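Local coordinates for appr-1-p processing domain protein (Thermus aquaticus Y51MC23, PDB 5M31) that is of unknown function but belongs to the macro domain family, with a mixed beta sheet flanked by helices, at residues S97-V102 with P136-R141; L27-N32 with K39-Q44. One frame throughout, in Å; residues are numbered along the deposited sequence.

The contacts lie at different depths of one macro domain. Contact 2, its centre about 8 Å from the centre of the chain, sets an inner strand of the sheet against the helix that follows it. Contact 1, its centre about 13 Å from the centre of the chain, joins the starts of two later helices. The centres of contact 1 and contact 2 are about 16 Å apart; the nearest atoms of contact 1 and contact 2 are about 6 Å apart. Thr89 spans the gap: Thr30 packs on it, and the hydroxyls of Thr89 and Ser97 are hydrogen-bonded. A glycerol, probably from the crystallisation liquor, lies about 5 Å from the Val41 side chain and may mark a pocket beside contact 2.

Contact 1: S97-V102 with P136-R141; sequences SRMEYV and PEVKQR
Met99 reaches across to the neighbouring helix and lays its thioether against Arg141, Val138 and Glu137. Its CG stands anti to the backbone N (chi1 -171°), and bends at chi2 and chi3 then bring SD against the Arg141 chain and CE toward Val138 and Glu137. SD meets Arg141 CD at 3.6 Å, where the two side chains run at about a right angle. The methyl CE packs on Val138 CG2 at 3.7 Å and, equally close, on Glu137 CB. Arg141 is extended from CG to NE, and its head turns back along its own helix. There NH1 forms a salt bridge with Glu137 OE1 at 2.7 Å, taken in the guanidinium plane and on the anti lone pair of the carboxylate. The same NH1 also donates a hydrogen bond to Glu137 O at 2.9 Å from above the carbonyl plane, on the face opposite to the one used by Arg141 N. These bonds limit rotation of the head beside the sulfur. Arg141 NE adds a salt bridge to Glu103, one turn further along helix 99-116. The contact thus joins the first turn of that helix to helix 135-146, the beta-alpha-beta crossover helix between adjacent parallel strands 120-123 and 153-157 of the macro domain fold.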
# COMPACT_ATOMS: atom_id res chain seq x y z
N SER A 97 -11.83 7.03 1.52
CA SER A 97 -11.47 5.62 1.25
C SER A 97 -12.72 4.78 1.44
O SER A 97 -13.58 5.11 2.26
CB SER A 97 -10.37 5.14 2.20
OG SER A 97 -9.14 5.80 1.97
N ARG A 98 -12.84 3.69 0.70
CA ARG A 98 -14.01 2.87 0.77
C ARG A 98 -13.66 1.42 1.09
O ARG A 98 -12.73 0.87 0.50
CB ARG A 98 -14.61 2.87 -0.61
CG ARG A 98 -15.87 2.16 -0.68
CD ARG A 98 -16.86 3.04 -1.40
NE ARG A 98 -18.03 2.30 -1.54
CZ ARG A 98 -19.07 2.70 -2.24
NH1 ARG A 98 -19.09 3.92 -2.76
NH2 ARG A 98 -20.09 1.91 -2.32
N MET A 99 -14.47 0.80 1.94
CA MET A 99 -14.10 -0.54 2.46
C MET A 99 -14.01 -1.56 1.33
O MET A 99 -13.07 -2.36 1.27
CB MET A 99 -15.10 -0.99 3.53
CG MET A 99 -14.70 -2.25 4.28
SD MET A 99 -13.21 -2.01 5.26
CE MET A 99 -13.88 -1.21 6.71
N GLU A 100 -14.92 -1.47 0.37
CA GLU A 100 -14.90 -2.42 -0.77
C GLU A 100 -13.60 -2.33 -1.54
O GLU A 100 -13.03 -3.37 -2.02
CB GLU A 100 -16.10 -2.14 -1.71
CG GLU A 100 -15.98 -2.78 -3.09
CD GLU A 100 -17.14 -2.43 -4.00
OE1 GLU A 100 -18.28 -2.39 -3.50
OE2 GLU A 100 -16.91 -2.24 -5.21
N TYR A 101 -13.06 -1.14 -1.68
CA TYR A 101 -11.89 -0.90 -2.45
C TYR A 101 -10.66 -1.41 -1.67
O TYR A 101 -9.73 -1.94 -2.25
CB TYR A 101 -11.74 0.58 -2.75
CG TYR A 101 -12.90 1.16 -3.55
CD1 TYR A 101 -13.86 0.35 -4.16
CD2 TYR A 101 -13.01 2.53 -3.71
CE1 TYR A 101 -14.89 0.92 -4.92
CE2 TYR A 101 -14.07 3.09 -4.38
CZ TYR A 101 -14.96 2.28 -5.04
OH TYR A 101 -15.99 2.90 -5.74
N VAL A 102 -10.70 -1.30 -0.35
CA VAL A 102 -9.61 -1.87 0.50
C VAL A 102 -9.66 -3.41 0.39
O VAL A 102 -8.61 -4.07 0.27
CB VAL A 102 -9.77 -1.37 1.96
CG1 VAL A 102 -8.82 -2.13 2.90
CG2 VAL A 102 -9.49 0.12 1.98
N PRO A 136 -10.97 -1.27 13.41
CA PRO A 136 -11.19 -2.69 13.77
C PRO A 136 -11.52 -3.58 12.56
O PRO A 136 -11.01 -4.68 12.44
CB PRO A 136 -12.38 -2.63 14.74
CG PRO A 136 -12.25 -1.30 15.41
CD PRO A 136 -11.57 -0.36 14.43
N GLU A 137 -12.36 -3.07 11.67
CA GLU A 137 -12.80 -3.81 10.50
C GLU A 137 -11.71 -3.91 9.48
O GLU A 137 -11.50 -4.98 8.90
CB GLU A 137 -14.03 -3.13 9.89
CG GLU A 137 -15.29 -3.21 10.77
CD GLU A 137 -15.95 -4.60 10.80
OE1 GLU A 137 -15.56 -5.51 10.00
OE2 GLU A 137 -16.89 -4.78 11.61
N VAL A 138 -10.96 -2.82 9.29
CA VAL A 138 -9.81 -2.85 8.35
C VAL A 138 -8.75 -3.81 8.88
O VAL A 138 -8.21 -4.62 8.11
CB VAL A 138 -9.24 -1.44 8.09
CG1 VAL A 138 -7.93 -1.51 7.30
CG2 VAL A 138 -10.28 -0.58 7.35
N LYS A 139 -8.42 -3.69 10.19
CA LYS A 139 -7.45 -4.61 10.80
C LYS A 139 -7.87 -6.07 10.58
O LYS A 139 -7.06 -6.88 10.16
CB LYS A 139 -7.28 -4.31 12.31
CG LYS A 139 -6.17 -5.10 13.00
CD LYS A 139 -6.02 -4.70 14.47
CE LYS A 139 -4.78 -5.32 15.10
NZ LYS A 139 -4.36 -4.71 16.42
N GLN A 140 -9.15 -6.36 10.75
CA GLN A 140 -9.67 -7.72 10.57
C GLN A 140 -9.46 -8.22 9.15
O GLN A 140 -8.99 -9.35 8.93
CB GLN A 140 -11.15 -7.74 10.91
CG GLN A 140 -11.75 -9.15 11.03
CD GLN A 140 -12.26 -9.69 9.71
OE1 GLN A 140 -12.10 -10.89 9.41
NE2 GLN A 140 -12.94 -8.84 8.94
N ARG A 141 -9.76 -7.37 8.17
CA ARG A 141 -9.57 -7.73 6.77
C ARG A 141 -8.10 -7.90 6.43
O ARG A 141 -7.74 -8.75 5.61
CB ARG A 141 -10.20 -6.67 5.88
CG ARG A 141 -11.71 -6.76 5.92
CD ARG A 141 -12.37 -5.48 5.51
NE ARG A 141 -13.84 -5.63 5.48
CZ ARG A 141 -14.61 -5.78 6.56
NH1 ARG A 141 -14.07 -5.89 7.78
NH2 ARG A 141 -15.93 -5.84 6.42

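Contact 2: L27-N32 with K39-Q44; sequences LVNTVN and KGVALQ
A strand-loop-helix unit of the macro domain fold is closed here by Asn29 and Thr30 of strand 26-31 packing on Val41 and Ala42, in the first turn of helix 40-48. Strand and helix segments approach to 7.0 Å between axes, with 123° between their directions, so the chain partly doubles back after the intervening loop. The strand is an inner one, hydrogen-bonded through its backbone to Phe85 and Phe87 on one neighbour and to Ala122 on the other. With chi1 at -179° the Asn29 side chain runs out from the strand, opposite its own N, and brings the amide up to the helix. OD1 comes within 3.3 Å of Ala42 CA and 3.7 Å of Val41 CG1, the Asn29 and Val41 side chains running antiparallel alongside one another. This oxygen is buried with no polar partner in the model, whereas ND2 is hydrogen-bonded to Asn86 OD1 on the adjoining strand, a bond that helps to fix the turn of the amide. Thr30 lies roughly perpendicular to Val41, its OG1 resting 3.6 Å from Val41 CB. Ala42, with only a methyl here, probably allows the close approach of helix to strand backbone: its CB lies 3.5 Å from Thr30 O. No direct hydrogen bond crosses between the segments, but one water joins the strand to the start of the helix, donating to Thr30 O at 2.9 Å and accepting from Ala42 N at 3.0 Å.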
# COMPACT_ATOMS: atom_id res chain seq x y z
N LEU A 27 7.15 -1.21 0.42
CA LEU A 27 6.23 -0.34 1.14
C LEU A 27 4.94 -0.20 0.36
O LEU A 27 4.95 -0.06 -0.87
CB LEU A 27 6.80 1.05 1.33
CG LEU A 27 8.08 1.17 2.16
CD1 LEU A 27 8.46 2.64 2.26
CD2 LEU A 27 7.96 0.53 3.53
N VAL A 28 3.86 -0.15 1.10
CA VAL A 28 2.53 0.20 0.52
C VAL A 28 2.21 1.68 0.73
O VAL A 28 2.26 2.18 1.86
CB VAL A 28 1.42 -0.68 1.14
CG1 VAL A 28 0.07 -0.29 0.58
CG2 VAL A 28 1.72 -2.15 0.90
N ASN A 29 1.84 2.32 -0.36
CA ASN A 29 1.39 3.71 -0.42
C ASN A 29 -0.09 3.66 -0.78
O ASN A 29 -0.46 2.96 -1.69
CB ASN A 29 2.13 4.38 -1.55
CG ASN A 29 1.78 5.81 -1.72
OD1 ASN A 29 1.37 6.45 -0.78
ND2 ASN A 29 2.10 6.36 -2.86
N THR A 30 -0.91 4.40 -0.06
CA THR A 30 -2.35 4.42 -0.34
C THR A 30 -2.64 5.58 -1.30
O THR A 30 -2.28 6.75 -1.02
CB THR A 30 -3.17 4.50 0.96
OG1 THR A 30 -2.59 5.46 1.83
CG2 THR A 30 -3.23 3.14 1.65
N VAL A 31 -3.24 5.26 -2.45
CA VAL A 31 -3.34 6.21 -3.52
C VAL A 31 -4.78 6.31 -4.04
O VAL A 31 -5.67 5.60 -3.60
CB VAL A 31 -2.36 5.94 -4.68
CG1 VAL A 31 -0.95 5.96 -4.14
CG2 VAL A 31 -2.69 4.62 -5.36
N ASN A 32 -4.96 7.23 -4.93
CA ASN A 32 -6.21 7.31 -5.74
C ASN A 32 -5.87 6.99 -7.18
O ASN A 32 -4.71 6.61 -7.50
CB ASN A 32 -6.80 8.70 -5.64
CG ASN A 32 -5.83 9.79 -6.11
OD1 ASN A 32 -5.57 9.95 -7.29
ND2 ASN A 32 -5.22 10.47 -5.14
N LYS A 39 -1.95 14.61 -0.27
CA LYS A 39 -2.17 14.66 1.19
C LYS A 39 -1.94 13.33 1.82
O LYS A 39 -1.82 12.31 1.14
CB LYS A 39 -3.61 15.13 1.50
CG LYS A 39 -4.63 13.98 1.52
CD LYS A 39 -5.99 14.42 2.03
CE LYS A 39 -6.82 15.03 0.91
NZ LYS A 39 -8.24 15.21 1.33
N GLY A 40 -1.83 13.33 3.15
CA GLY A 40 -1.70 12.09 3.90
C GLY A 40 -0.48 11.27 3.53
O GLY A 40 0.64 11.80 3.29
N VAL A 41 -0.66 9.95 3.55
CA VAL A 41 0.42 9.04 3.30
C VAL A 41 1.02 9.32 1.92
O VAL A 41 2.25 9.35 1.75
CB VAL A 41 -0.13 7.59 3.37
CG1 VAL A 41 0.89 6.58 2.84
CG2 VAL A 41 -0.47 7.26 4.83
N ALA A 42 0.17 9.54 0.94
CA ALA A 42 0.64 9.63 -0.46
C ALA A 42 1.57 10.85 -0.60
O ALA A 42 2.54 10.81 -1.33
CB ALA A 42 -0.52 9.72 -1.41
N LEU A 43 1.25 11.94 0.09
CA LEU A 43 2.12 13.12 0.09
C LEU A 43 3.51 12.79 0.61
O LEU A 43 4.52 13.19 0.02
CB LEU A 43 1.50 14.23 0.95
CG LEU A 43 2.34 15.50 1.03
CD1 LEU A 43 2.76 15.98 -0.35
CD2 LEU A 43 1.57 16.59 1.75
N GLN A 44 3.58 11.99 1.66
CA GLN A 44 4.88 11.62 2.24
C GLN A 44 5.65 10.78 1.22
O GLN A 44 6.87 10.96 1.02
CB GLN A 44 4.70 10.83 3.55
CG GLN A 44 3.78 11.48 4.60
CD GLN A 44 4.02 12.95 4.83
OE1 GLN A 44 3.14 13.81 4.58
NE2 GLN A 44 5.19 13.27 5.35
O HOH W 1 -2.76 8.71 1.01